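Local atomic coordinates of alkylhalidase CmlS (Streptomyces venezuelae, PDB entry 3I3L), a protein that is a flavin-dependent halogenase of chloramphenicol biosynthesis, carrying its FAD through a covalent flavin-aspartate bond. Residues 206-211 and 290-295; 230-235 and 273-278; 246-251 and 267-272. All blocks are in the same frame, centred on the assembly; numbering follows the deposited sequence.

Contact 1 of 3, residues 206-211 and 290-295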
ATOM      1  N   PHE A 206     -11.890 -13.987  -3.655  1.00 27.58           N
ATOM      2  CA  PHE A 206     -13.342 -13.820  -3.784  1.00 27.50           C
ATOM      3  C   PHE A 206     -13.773 -13.602  -2.329  1.00 27.28           C
ATOM      4  O   PHE A 206     -13.357 -14.347  -1.462  1.00 24.95           O
ATOM      5  CB  PHE A 206     -13.856 -15.126  -4.432  1.00 29.14           C
ATOM      6  CG  PHE A 206     -15.322 -15.333  -4.361  1.00 30.00           C
ATOM      7  CD1 PHE A 206     -16.182 -14.356  -4.783  1.00 30.89           C
ATOM      8  CD2 PHE A 206     -15.846 -16.550  -3.891  1.00 33.97           C
ATOM      9  CE1 PHE A 206     -17.591 -14.555  -4.725  1.00 34.60           C
ATOM     10  CE2 PHE A 206     -17.198 -16.751  -3.775  1.00 28.63           C
ATOM     11  CZ  PHE A 206     -18.081 -15.763  -4.209  1.00 33.59           C
ATOM     12  N   ALA A 207     -14.539 -12.542  -2.050  1.00 25.80           N
ATOM     13  CA  ALA A 207     -14.878 -12.210  -0.667  1.00 25.60           C
ATOM     14  C   ALA A 207     -16.366 -12.248  -0.355  1.00 25.94           C
ATOM     15  O   ALA A 207     -17.191 -11.923  -1.219  1.00 24.76           O
ATOM     16  CB  ALA A 207     -14.322 -10.788  -0.258  1.00 23.13           C
ATOM     17  N   VAL A 208     -16.663 -12.597   0.906  1.00 23.99           N
ATOM     18  CA  VAL A 208     -18.017 -12.814   1.393  1.00 26.43           C
ATOM     19  C   VAL A 208     -18.065 -12.330   2.839  1.00 26.08           C
ATOM     20  O   VAL A 208     -17.298 -12.800   3.679  1.00 28.00           O
ATOM     21  CB  VAL A 208     -18.362 -14.335   1.356  1.00 27.77           C
ATOM     22  CG1 VAL A 208     -19.779 -14.584   1.805  1.00 27.22           C
ATOM     23  CG2 VAL A 208     -18.145 -14.893  -0.063  1.00 25.05           C
ATOM     24  N   TRP A 209     -18.901 -11.343   3.118  1.00 27.21           N
ATOM     25  CA  TRP A 209     -18.795 -10.632   4.385  1.00 28.88           C
ATOM     26  C   TRP A 209     -20.090 -10.109   4.894  1.00 29.07           C
ATOM     27  O   TRP A 209     -21.036  -9.965   4.127  1.00 32.17           O
ATOM     28  CB  TRP A 209     -17.811  -9.443   4.268  1.00 27.97           C
ATOM     29  CG  TRP A 209     -18.268  -8.265   3.437  1.00 27.74           C
ATOM     30  CD1 TRP A 209     -18.829  -7.118   3.890  1.00 27.86           C
ATOM     31  CD2 TRP A 209     -18.179  -8.126   2.015  1.00 26.83           C
ATOM     32  NE1 TRP A 209     -19.104  -6.264   2.848  1.00 23.94           N
ATOM     33  CE2 TRP A 209     -18.679  -6.852   1.687  1.00 27.02           C
ATOM     34  CE3 TRP A 209     -17.727  -8.962   0.987  1.00 27.94           C
ATOM     35  CZ2 TRP A 209     -18.757  -6.391   0.363  1.00 27.98           C
ATOM     36  CZ3 TRP A 209     -17.789  -8.500  -0.337  1.00 26.46           C
ATOM     37  CH2 TRP A 209     -18.332  -7.246  -0.637  1.00 27.45           C
ATOM     38  N   SER A 210     -20.103  -9.774   6.179  1.00 30.42           N
ATOM     39  CA  SER A 210     -21.280  -9.244   6.847  1.00 32.99           C
ATOM     40  C   SER A 210     -20.850  -8.506   8.113  1.00 34.63           C
ATOM     41  O   SER A 210     -19.637  -8.341   8.349  1.00 35.42           O
ATOM     42  CB  SER A 210     -22.257 -10.385   7.178  1.00 34.15           C
ATOM     43  OG  SER A 210     -23.552  -9.922   7.593  1.00 32.38           O
ATOM     44  N   TYR A 211     -21.821  -8.067   8.930  1.00 35.16           N
ATOM     45  CA  TYR A 211     -21.537  -7.315  10.147  1.00 35.09           C
ATOM     46  C   TYR A 211     -22.152  -7.981  11.370  1.00 36.36           C
ATOM     47  O   TYR A 211     -23.155  -8.665  11.273  1.00 34.73           O
ATOM     48  CB  TYR A 211     -21.984  -5.857   9.984  1.00 35.35           C
ATOM     49  CG  TYR A 211     -21.230  -5.153   8.852  1.00 34.95           C
ATOM     50  CD1 TYR A 211     -20.134  -4.369   9.107  1.00 33.12           C
ATOM     51  CD2 TYR A 211     -21.603  -5.324   7.530  1.00 36.04           C
ATOM     52  CE1 TYR A 211     -19.445  -3.760   8.075  1.00 29.60           C
ATOM     53  CE2 TYR A 211     -20.920  -4.729   6.511  1.00 31.73           C
ATOM     54  CZ  TYR A 211     -19.834  -3.931   6.807  1.00 32.31           C
ATOM     55  OH  TYR A 211     -19.099  -3.331   5.801  1.00 32.03           O
ATOM     56  N   ASP A 290     -26.553  -7.555   9.605  1.00 43.55           N
ATOM     57  CA  ASP A 290     -26.680  -7.089   8.219  1.00 43.14           C
ATOM     58  C   ASP A 290     -26.764  -8.286   7.270  1.00 42.13           C
ATOM     59  O   ASP A 290     -26.462  -9.423   7.652  1.00 40.87           O
ATOM     60  CB  ASP A 290     -25.489  -6.180   7.843  1.00 42.93           C
ATOM     61  CG  ASP A 290     -25.800  -5.238   6.675  1.00 45.89           C
ATOM     62  OD1 ASP A 290     -26.927  -5.315   6.130  1.00 47.25           O
ATOM     63  OD2 ASP A 290     -24.917  -4.421   6.289  1.00 44.12           O
ATOM     64  N   GLU A 291     -27.146  -8.026   6.027  1.00 41.96           N
ATOM     65  CA  GLU A 291     -27.058  -9.020   4.962  1.00 40.78           C
ATOM     66  C   GLU A 291     -25.567  -9.383   4.675  1.00 40.37           C
ATOM     67  O   GLU A 291     -24.625  -8.705   5.145  1.00 38.67           O
ATOM     68  CB  GLU A 291     -27.659  -8.421   3.672  1.00 41.52           C
ATOM     69  CG  GLU A 291     -26.885  -7.169   3.208  1.00 42.67           C
ATOM     70  CD  GLU A 291     -27.437  -6.530   1.958  1.00 49.83           C
ATOM     71  OE1 GLU A 291     -27.475  -7.195   0.891  1.00 51.43           O
ATOM     72  OE2 GLU A 291     -27.799  -5.340   2.021  1.00 48.11           O
ATOM     73  N   VAL A 292     -25.372 -10.430   3.884  1.00 38.78           N
ATOM     74  CA  VAL A 292     -24.029 -10.754   3.433  1.00 39.28           C
ATOM     75  C   VAL A 292     -23.891 -10.401   1.988  1.00 37.97           C
ATOM     76  O   VAL A 292     -24.825 -10.586   1.201  1.00 37.83           O
ATOM     77  CB  VAL A 292     -23.547 -12.255   3.711  1.00 40.10           C
ATOM     78  CG1 VAL A 292     -24.493 -13.010   4.675  1.00 39.70           C
ATOM     79  CG2 VAL A 292     -23.257 -12.988   2.468  1.00 36.25           C
ATOM     80  N   ARG A 293     -22.724  -9.854   1.662  1.00 35.45           N
ATOM     81  CA  ARG A 293     -22.425  -9.397   0.303  1.00 32.41           C
ATOM     82  C   ARG A 293     -21.264 -10.214  -0.209  1.00 30.57           C
ATOM     83  O   ARG A 293     -20.578 -10.851   0.568  1.00 29.30           O
ATOM     84  CB  ARG A 293     -22.032  -7.926   0.363  1.00 33.63           C
ATOM     85  CG  ARG A 293     -23.256  -6.935   0.751  1.00 33.57           C
ATOM     86  CD  ARG A 293     -22.651  -5.559   1.109  1.00 35.65           C
ATOM     87  NE  ARG A 293     -23.630  -4.521   1.401  1.00 36.39           N
ATOM     88  CZ  ARG A 293     -24.092  -4.228   2.609  1.00 35.01           C
ATOM     89  NH1 ARG A 293     -23.695  -4.886   3.682  1.00 35.88           N
ATOM     90  NH2 ARG A 293     -24.951  -3.245   2.733  1.00 36.03           N
ATOM     91  N   ILE A 294     -21.065 -10.231  -1.516  1.00 30.88           N
ATOM     92  CA  ILE A 294     -19.937 -10.905  -2.106  1.00 31.47           C
ATOM     93  C   ILE A 294     -19.344 -10.041  -3.188  1.00 32.03           C
ATOM     94  O   ILE A 294     -20.018  -9.149  -3.743  1.00 31.59           O
ATOM     95  CB  ILE A 294     -20.355 -12.228  -2.772  1.00 32.42           C
ATOM     96  CG1 ILE A 294     -21.185 -11.957  -4.020  1.00 32.75           C
ATOM     97  CG2 ILE A 294     -21.189 -13.084  -1.743  1.00 33.01           C
ATOM     98  CD1 ILE A 294     -21.793 -13.220  -4.676  1.00 36.02           C
ATOM     99  N   VAL A 295     -18.088 -10.326  -3.506  1.00 31.24           N
ATOM    100  CA  VAL A 295     -17.469  -9.740  -4.663  1.00 31.12           C
ATOM    101  C   VAL A 295     -16.214 -10.472  -5.049  1.00 31.23           C
ATOM    102  O   VAL A 295     -15.523 -10.978  -4.181  1.00 31.37           O
ATOM    103  CB  VAL A 295     -17.159  -8.244  -4.410  1.00 31.75           C
ATOM    104  CG1 VAL A 295     -15.956  -8.098  -3.505  1.00 32.78           C
ATOM    105  CG2 VAL A 295     -16.918  -7.546  -5.746  1.00 33.03           C
TER
HETATM  106  O   HOH W   1     -22.381  -7.494   4.234  1.00 35.52           O
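W209 and R293 form the apolar centre of this antiparallel strand pair: R293 CB stands over one face of the indole, 3.8 Å from the centroid of the six-membered ring, in a CH-pi contact. The W209 chi1 of 71° holds CG between the backbone N and the carbonyl carbon and turns the ring across to the partner strand, where CZ3 meets V295 CG1 at 3.7 Å. On the other face of the sheet, V208 CG2 lies 3.9 Å from I294 CG2, while V208 CG1 reaches V292 CG2 in the loop before the strand. Replacing W209 by an alanine would probably leave a gap beside R293 and V295 and the Y60 hydroxyl without the indole N-H. The backbones join through the hydrogen-bonded pairs A207-V295 and W209-R293, with the nearly straight A207 N to V295 O bond at 2.8 Å. Further out, one water donates to W209 O and E291 O and accepts from R293 NH1. That same NH1 forms a 2.9 Å salt bridge with D290 OD2, which lies in the guanidinium plane although the carboxylate is met from above its own plane. R293 is thus used at both ends, its aliphatic root covering the indole and its charge paired with D290 and lying against the Y60 ring in a cation-pi contact, at the end of a ladder whose A207 touches FAD.

Contact 2 of 3, residues 230-235 and 273-278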
ATOM      1  N   THR A 230      -6.225 -17.092   9.523  1.00 27.37           N
ATOM      2  CA  THR A 230      -6.201 -18.142   8.534  1.00 27.58           C
ATOM      3  C   THR A 230      -7.094 -19.331   8.967  1.00 28.04           C
ATOM      4  O   THR A 230      -7.193 -19.638  10.144  1.00 26.40           O
ATOM      5  CB  THR A 230      -4.796 -18.633   8.238  1.00 28.79           C
ATOM      6  OG1 THR A 230      -4.237 -19.273   9.401  1.00 27.54           O
ATOM      7  CG2 THR A 230      -3.900 -17.452   7.796  1.00 25.64           C
ATOM      8  N   PHE A 231      -7.718 -19.971   7.985  1.00 28.11           N
ATOM      9  CA  PHE A 231      -8.368 -21.294   8.141  1.00 28.20           C
ATOM     10  C   PHE A 231      -8.138 -22.072   6.826  1.00 28.48           C
ATOM     11  O   PHE A 231      -7.388 -21.608   5.928  1.00 26.28           O
ATOM     12  CB  PHE A 231      -9.863 -21.127   8.458  1.00 27.51           C
ATOM     13  CG  PHE A 231     -10.702 -20.607   7.283  1.00 27.69           C
ATOM     14  CD1 PHE A 231     -11.616 -21.438   6.648  1.00 26.77           C
ATOM     15  CD2 PHE A 231     -10.647 -19.252   6.890  1.00 27.93           C
ATOM     16  CE1 PHE A 231     -12.410 -20.953   5.606  1.00 26.44           C
ATOM     17  CE2 PHE A 231     -11.446 -18.743   5.838  1.00 24.51           C
ATOM     18  CZ  PHE A 231     -12.296 -19.605   5.181  1.00 25.90           C
ATOM     19  N   GLU A 232      -8.792 -23.234   6.683  1.00 28.31           N
ATOM     20  CA  GLU A 232      -8.525 -24.148   5.578  1.00 27.74           C
ATOM     21  C   GLU A 232      -8.601 -23.552   4.199  1.00 25.19           C
ATOM     22  O   GLU A 232      -7.784 -23.888   3.361  1.00 24.69           O
ATOM     23  CB  GLU A 232      -9.519 -25.371   5.602  1.00 29.69           C
ATOM     24  CG  GLU A 232      -9.405 -26.214   4.248  1.00 36.62           C
ATOM     25  CD  GLU A 232     -10.223 -27.543   4.230  1.00 47.51           C
ATOM     26  OE1 GLU A 232     -11.479 -27.511   4.331  1.00 46.45           O
ATOM     27  OE2 GLU A 232      -9.590 -28.630   4.101  1.00 53.26           O
ATOM     28  N   ASP A 233      -9.645 -22.750   3.951  1.00 23.80           N
ATOM     29  CA  ASP A 233      -9.979 -22.273   2.622  1.00 26.40           C
ATOM     30  C   ASP A 233      -9.607 -20.788   2.423  1.00 26.44           C
ATOM     31  O   ASP A 233     -10.100 -20.135   1.468  1.00 27.14           O
ATOM     32  CB  ASP A 233     -11.504 -22.429   2.314  1.00 26.88           C
ATOM     33  CG  ASP A 233     -11.968 -23.870   2.279  1.00 34.18           C
ATOM     34  OD1 ASP A 233     -11.291 -24.711   1.647  1.00 33.67           O
ATOM     35  OD2 ASP A 233     -13.042 -24.126   2.869  1.00 41.77           O
ATOM     36  N   GLY A 234      -8.767 -20.249   3.289  1.00 26.30           N
ATOM     37  CA  GLY A 234      -8.359 -18.811   3.161  1.00 27.39           C
ATOM     38  C   GLY A 234      -8.229 -18.062   4.506  1.00 26.18           C
ATOM     39  O   GLY A 234      -7.650 -18.611   5.438  1.00 23.57           O
ATOM     40  N   TRP A 235      -8.678 -16.796   4.574  1.00 25.16           N
ATOM     41  CA  TRP A 235      -8.543 -16.054   5.802  1.00 26.37           C
ATOM     42  C   TRP A 235      -9.770 -15.250   6.120  1.00 27.93           C
ATOM     43  O   TRP A 235     -10.558 -14.953   5.203  1.00 29.35           O
ATOM     44  CB  TRP A 235      -7.227 -15.214   5.884  1.00 27.04           C
ATOM     45  CG  TRP A 235      -6.962 -14.271   4.726  1.00 28.17           C
ATOM     46  CD1 TRP A 235      -6.320 -14.574   3.537  1.00 21.91           C
ATOM     47  CD2 TRP A 235      -7.324 -12.874   4.648  1.00 24.15           C
ATOM     48  NE1 TRP A 235      -6.310 -13.466   2.736  1.00 24.24           N
ATOM     49  CE2 TRP A 235      -6.876 -12.403   3.399  1.00 26.02           C
ATOM     50  CE3 TRP A 235      -7.915 -11.976   5.541  1.00 29.50           C
ATOM     51  CZ2 TRP A 235      -7.055 -11.058   2.982  1.00 27.50           C
ATOM     52  CZ3 TRP A 235      -8.102 -10.627   5.131  1.00 30.52           C
ATOM     53  CH2 TRP A 235      -7.676 -10.189   3.871  1.00 25.00           C
ATOM     54  N   LEU A 273     -17.677 -19.615   7.862  1.00 35.26           N
ATOM     55  CA  LEU A 273     -17.136 -18.871   8.999  1.00 36.89           C
ATOM     56  C   LEU A 273     -16.990 -19.795  10.220  1.00 36.67           C
ATOM     57  O   LEU A 273     -16.122 -19.597  11.054  1.00 36.52           O
ATOM     58  CB  LEU A 273     -18.023 -17.681   9.347  1.00 36.48           C
ATOM     59  CG  LEU A 273     -17.570 -16.690  10.412  1.00 37.89           C
ATOM     60  CD1 LEU A 273     -16.155 -16.184  10.148  1.00 36.67           C
ATOM     61  CD2 LEU A 273     -18.580 -15.514  10.445  1.00 34.37           C
ATOM     62  N   ALA A 274     -17.850 -20.806  10.305  1.00 36.82           N
ATOM     63  CA  ALA A 274     -17.854 -21.755  11.421  1.00 35.05           C
ATOM     64  C   ALA A 274     -16.605 -22.655  11.364  1.00 34.37           C
ATOM     65  O   ALA A 274     -16.231 -23.277  12.340  1.00 36.16           O
ATOM     66  CB  ALA A 274     -19.130 -22.571  11.361  1.00 35.73           C
ATOM     67  N   LYS A 275     -15.944 -22.713  10.220  1.00 35.08           N
ATOM     68  CA  LYS A 275     -14.715 -23.508  10.115  1.00 34.28           C
ATOM     69  C   LYS A 275     -13.507 -22.845  10.752  1.00 34.57           C
ATOM     70  O   LYS A 275     -12.465 -23.482  10.860  1.00 34.27           O
ATOM     71  CB  LYS A 275     -14.399 -23.799   8.662  1.00 35.17           C
ATOM     72  CG  LYS A 275     -15.384 -24.741   7.971  1.00 37.65           C
ATOM     73  CD  LYS A 275     -14.965 -25.018   6.501  1.00 45.31           C
ATOM     74  CE  LYS A 275     -13.868 -26.196   6.333  1.00 52.78           C
ATOM     75  NZ  LYS A 275     -12.559 -26.141   7.213  1.00 51.28           N
ATOM     76  N   CYS A 276     -13.627 -21.553  11.126  1.00 33.00           N
ATOM     77  CA  CYS A 276     -12.484 -20.765  11.634  1.00 33.42           C
ATOM     78  C   CYS A 276     -12.645 -20.607  13.136  1.00 35.35           C
ATOM     79  O   CYS A 276     -13.293 -19.662  13.621  1.00 35.00           O
ATOM     80  CB  CYS A 276     -12.397 -19.386  10.957  1.00 32.22           C
ATOM     81  SG  CYS A 276     -11.002 -18.384  11.573  1.00 34.79           S
ATOM     82  N   ALA A 277     -12.052 -21.551  13.875  1.00 36.31           N
ATOM     83  CA  ALA A 277     -12.275 -21.641  15.313  1.00 36.81           C
ATOM     84  C   ALA A 277     -11.895 -20.339  16.058  1.00 36.93           C
ATOM     85  O   ALA A 277     -12.714 -19.803  16.801  1.00 39.90           O
ATOM     86  CB  ALA A 277     -11.535 -22.915  15.903  1.00 36.25           C
ATOM     87  N   LYS A 278     -10.677 -19.815  15.874  1.00 37.08           N
ATOM     88  CA  LYS A 278     -10.276 -18.593  16.602  1.00 36.84           C
ATOM     89  C   LYS A 278     -11.281 -17.450  16.315  1.00 38.55           C
ATOM     90  O   LYS A 278     -11.604 -16.642  17.209  1.00 38.94           O
ATOM     91  CB  LYS A 278      -8.842 -18.179  16.285  1.00 37.74           C
ATOM     92  CG  LYS A 278      -7.682 -19.152  16.873  1.00 39.38           C
ATOM     93  CD  LYS A 278      -6.451 -19.333  15.824  1.00 39.32           C
ATOM     94  CE  LYS A 278      -6.674 -20.430  14.681  1.00 39.57           C
ATOM     95  NZ  LYS A 278      -8.228 -20.812  14.325  1.00 37.14           N
TER
HETATM   96  O   HOH W   2     -10.812 -23.996   8.591  1.00 38.63           O
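F231 and C276 join two turns, one closing a beta hairpin and the other linking two helices. The hairpin joins strands 226-231 and 234-240 through a type I turn from F231 to G234, closed by F231 N to G234 O and G234 N to F231 O hydrogen bonds. G234 has backbone angles at which a side chain would press against the preceding carbonyl. On the other side, residues L273 to C276 form a second type I turn leading out of helix 265-273, and C276 occupies the N-cap position of helix 277-283.

The apolar part is small. F231 CB and C276 CB approach to 4.0 Å, while K275 CB lies 4.2 Å from F231 CD1, the two side chains crossing at about a right angle. With its CG between the backbone N and the carbonyl carbon (chi1 70°), F231 folds its ring back over its own turn, so that G234 N stands 3.9 Å above the ring centre; the F231 side chain also touches V236 and V252.

Charge supplies the outer part. E232 reaches out with an extended chain and K275 bends at chi3 and chi4, bringing K275 NZ to 3.4 Å from E232 OE1, a salt bridge whose hydrogen bond is weak. D233 OD2 lies 4.8 Å from K275 NZ, close enough that its opposite charge may add to the attraction without touching.

Solvent completes the join. The backbone carbonyl of E232 is taken by S388 OG, but its amide is bridged to the other turn by a water, which accepts from E232 N and K275 NZ and donates to K275 O, 2.9 Å from the water oxygen.

Contact 3 of 3, residues 246-251 and 267-272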
ATOM      1  N   TYR A 246     -18.636  -4.813  14.202  1.00 38.48           N
ATOM      2  CA  TYR A 246     -17.505  -5.462  13.532  1.00 34.68           C
ATOM      3  C   TYR A 246     -17.847  -5.857  12.114  1.00 34.12           C
ATOM      4  O   TYR A 246     -18.910  -6.416  11.862  1.00 33.41           O
ATOM      5  CB  TYR A 246     -17.024  -6.671  14.308  1.00 32.74           C
ATOM      6  CG  TYR A 246     -15.959  -6.361  15.341  1.00 32.97           C
ATOM      7  CD1 TYR A 246     -16.285  -5.841  16.576  1.00 33.70           C
ATOM      8  CD2 TYR A 246     -14.613  -6.620  15.076  1.00 34.16           C
ATOM      9  CE1 TYR A 246     -15.312  -5.626  17.532  1.00 35.87           C
ATOM     10  CE2 TYR A 246     -13.628  -6.376  16.026  1.00 35.27           C
ATOM     11  CZ  TYR A 246     -14.010  -5.861  17.255  1.00 34.53           C
ATOM     12  OH  TYR A 246     -13.055  -5.604  18.201  1.00 40.46           O
ATOM     13  N   SER A 247     -16.972  -5.490  11.189  1.00 32.63           N
ATOM     14  CA  SER A 247     -17.025  -6.009   9.819  1.00 31.89           C
ATOM     15  C   SER A 247     -16.278  -7.343   9.858  1.00 30.62           C
ATOM     16  O   SER A 247     -15.148  -7.404  10.363  1.00 29.15           O
ATOM     17  CB  SER A 247     -16.333  -5.065   8.861  1.00 31.84           C
ATOM     18  OG  SER A 247     -16.270  -5.625   7.546  1.00 33.63           O
ATOM     19  N   VAL A 248     -16.942  -8.402   9.395  1.00 28.98           N
ATOM     20  CA  VAL A 248     -16.363  -9.785   9.428  1.00 27.20           C
ATOM     21  C   VAL A 248     -16.426 -10.420   8.040  1.00 26.66           C
ATOM     22  O   VAL A 248     -17.508 -10.678   7.515  1.00 25.81           O
ATOM     23  CB  VAL A 248     -17.095 -10.665  10.453  1.00 28.29           C
ATOM     24  CG1 VAL A 248     -16.432 -12.088  10.485  1.00 29.75           C
ATOM     25  CG2 VAL A 248     -17.000 -10.040  11.863  1.00 27.11           C
ATOM     26  N   GLY A 249     -15.266 -10.648   7.425  1.00 27.92           N
ATOM     27  CA  GLY A 249     -15.228 -11.064   6.009  1.00 25.91           C
ATOM     28  C   GLY A 249     -14.432 -12.340   5.799  1.00 27.79           C
ATOM     29  O   GLY A 249     -13.461 -12.613   6.536  1.00 29.36           O
ATOM     30  N   LEU A 250     -14.843 -13.133   4.808  1.00 26.41           N
ATOM     31  CA  LEU A 250     -14.069 -14.293   4.382  1.00 27.57           C
ATOM     32  C   LEU A 250     -13.367 -13.947   3.077  1.00 25.73           C
ATOM     33  O   LEU A 250     -13.979 -13.441   2.143  1.00 25.84           O
ATOM     34  CB  LEU A 250     -14.990 -15.533   4.118  1.00 26.63           C
ATOM     35  CG  LEU A 250     -16.042 -15.773   5.221  1.00 30.80           C
ATOM     36  CD1 LEU A 250     -17.048 -16.848   4.788  1.00 32.75           C
ATOM     37  CD2 LEU A 250     -15.406 -16.193   6.555  1.00 26.83           C
ATOM     38  N   VAL A 251     -12.098 -14.277   2.994  1.00 25.59           N
ATOM     39  CA  VAL A 251     -11.401 -14.212   1.705  1.00 24.63           C
ATOM     40  C   VAL A 251     -11.035 -15.648   1.299  1.00 26.41           C
ATOM     41  O   VAL A 251     -10.264 -16.327   1.984  1.00 23.99           O
ATOM     42  CB  VAL A 251     -10.150 -13.282   1.773  1.00 23.54           C
ATOM     43  CG1 VAL A 251      -9.426 -13.203   0.418  1.00 24.64           C
ATOM     44  CG2 VAL A 251     -10.602 -11.851   2.203  1.00 19.59           C
ATOM     45  N   ALA A 267     -25.870 -19.199   3.360  1.00 41.28           N
ATOM     46  CA  ALA A 267     -25.478 -20.513   3.793  1.00 40.88           C
ATOM     47  C   ALA A 267     -23.959 -20.676   3.661  1.00 39.64           C
ATOM     48  O   ALA A 267     -23.321 -21.187   4.572  1.00 39.63           O
ATOM     49  CB  ALA A 267     -26.247 -21.618   2.949  1.00 42.25           C
ATOM     50  N   PHE A 268     -23.383 -20.237   2.535  1.00 38.59           N
ATOM     51  CA  PHE A 268     -21.926 -20.303   2.390  1.00 37.16           C
ATOM     52  C   PHE A 268     -21.176 -19.531   3.500  1.00 35.87           C
ATOM     53  O   PHE A 268     -20.168 -19.988   4.028  1.00 35.24           O
ATOM     54  CB  PHE A 268     -21.465 -19.849   0.997  1.00 36.48           C
ATOM     55  CG  PHE A 268     -19.966 -20.000   0.792  1.00 36.48           C
ATOM     56  CD1 PHE A 268     -19.428 -21.215   0.384  1.00 37.75           C
ATOM     57  CD2 PHE A 268     -19.094 -18.941   1.072  1.00 31.18           C
ATOM     58  CE1 PHE A 268     -18.053 -21.370   0.207  1.00 37.16           C
ATOM     59  CE2 PHE A 268     -17.759 -19.070   0.928  1.00 29.59           C
ATOM     60  CZ  PHE A 268     -17.197 -20.276   0.476  1.00 37.61           C
ATOM     61  N   TYR A 269     -21.715 -18.387   3.874  1.00 35.23           N
ATOM     62  CA  TYR A 269     -21.068 -17.511   4.813  1.00 36.15           C
ATOM     63  C   TYR A 269     -20.985 -18.113   6.202  1.00 37.03           C
ATOM     64  O   TYR A 269     -19.894 -18.187   6.816  1.00 36.77           O
ATOM     65  CB  TYR A 269     -21.765 -16.129   4.813  1.00 35.55           C
ATOM     66  CG  TYR A 269     -21.186 -15.149   5.772  1.00 35.85           C
ATOM     67  CD1 TYR A 269     -19.922 -14.560   5.551  1.00 37.74           C
ATOM     68  CD2 TYR A 269     -21.872 -14.811   6.924  1.00 39.85           C
ATOM     69  CE1 TYR A 269     -19.371 -13.621   6.492  1.00 32.24           C
ATOM     70  CE2 TYR A 269     -21.361 -13.883   7.848  1.00 37.14           C
ATOM     71  CZ  TYR A 269     -20.103 -13.294   7.617  1.00 37.60           C
ATOM     72  OH  TYR A 269     -19.605 -12.392   8.548  1.00 34.01           O
ATOM     73  N   SER A 270     -22.126 -18.553   6.718  1.00 38.71           N
ATOM     74  CA  SER A 270     -22.188 -19.166   8.060  1.00 40.71           C
ATOM     75  C   SER A 270     -21.419 -20.488   8.151  1.00 39.78           C
ATOM     76  O   SER A 270     -20.686 -20.695   9.125  1.00 39.88           O
ATOM     77  CB  SER A 270     -23.639 -19.413   8.479  1.00 41.80           C
ATOM     78  OG  SER A 270     -24.374 -18.215   8.279  1.00 47.92           O
ATOM     79  N   SER A 271     -21.578 -21.386   7.171  1.00 38.67           N
ATOM     80  CA  SER A 271     -20.870 -22.691   7.287  1.00 38.90           C
ATOM     81  C   SER A 271     -19.354 -22.536   7.089  1.00 37.47           C
ATOM     82  O   SER A 271     -18.550 -23.236   7.696  1.00 37.95           O
ATOM     83  CB  SER A 271     -21.420 -23.759   6.324  1.00 39.05           C
ATOM     84  OG  SER A 271     -21.404 -23.334   4.977  1.00 42.40           O
ATOM     85  N   THR A 272     -18.958 -21.589   6.263  1.00 36.79           N
ATOM     86  CA  THR A 272     -17.547 -21.320   6.119  1.00 36.28           C
ATOM     87  C   THR A 272     -16.992 -20.650   7.376  1.00 36.35           C
ATOM     88  O   THR A 272     -15.961 -21.086   7.910  1.00 36.47           O
ATOM     89  CB  THR A 272     -17.251 -20.508   4.854  1.00 35.74           C
ATOM     90  OG1 THR A 272     -17.843 -21.163   3.729  1.00 30.78           O
ATOM     91  CG2 THR A 272     -15.745 -20.442   4.592  1.00 35.14           C
TER
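Y269 and L250 carry the tightly packed part of this contact, in which helix 265-273 lies across strand 245-253. The short segment axes run at 92° to each other and 9.8 Å apart, so side chains have to bridge the distance. L250 does so with one methyl: its CD1 is 3.7 Å from T272 CB, equally near the backbone O of Y269, and 3.8 Å from Y269 CD1. The leucine therefore wedges between two residues of the helix rather than resting on a single side chain.

Y269 reaches the other way. Its ring is thrown out from the helix with CG anti to the backbone N (chi1 179°), which carries the hydroxyl to the strand. There Y269 OH donates to V248 O at 2.9 Å, approaching from 42° above the carbonyl plane rather than on a lone pair, while V248 CB lies 3.6 Å from the same hydroxyl oxygen. This bond fixes the phenol at its far end and gives the hydroxyl of the buried tyrosine an acceptor.

The opposing side of the helix is looser and faces solvent. A267, S270 and S271 are exposed and do not meet the strand; S271 OG is spent within the helix, on A267 O. T272, at the inner side, likewise turns its hydroxyl inward to the helix: OG1 donates to F268 O and stands 3.3 Å above the centre of the F268 ring, leaving CG2 and CB for L250.

Around this core, F268 packs against helix 257-263, Y269 also touches S210 and F212 of strand 203-213, and L273, at the end of the same helix, touches V236 of strand 234-240, so the helix reaches three adjoining strands of the sheet.

From the N terminus, the chain first lays down strand 203-213, which supplies one side of contact 1, and then makes the hairpin of contact 2 and strand 245-253 of contact 3. The return path closes these in reverse order: helix 265-273 completes contact 3, the turn after it contact 2, and strand 287-302 contact 1. The three loops therefore nest without crossing. All reach one mixed sheet, in which strand 245-253 lies between 203-213 and 234-240. Contacts 1 and 3 meet through V208 O and L250 N, 2.7 Å apart, and contacts 2 and 3 through W235 O and V251 N; contacts 1 and 2 do not touch.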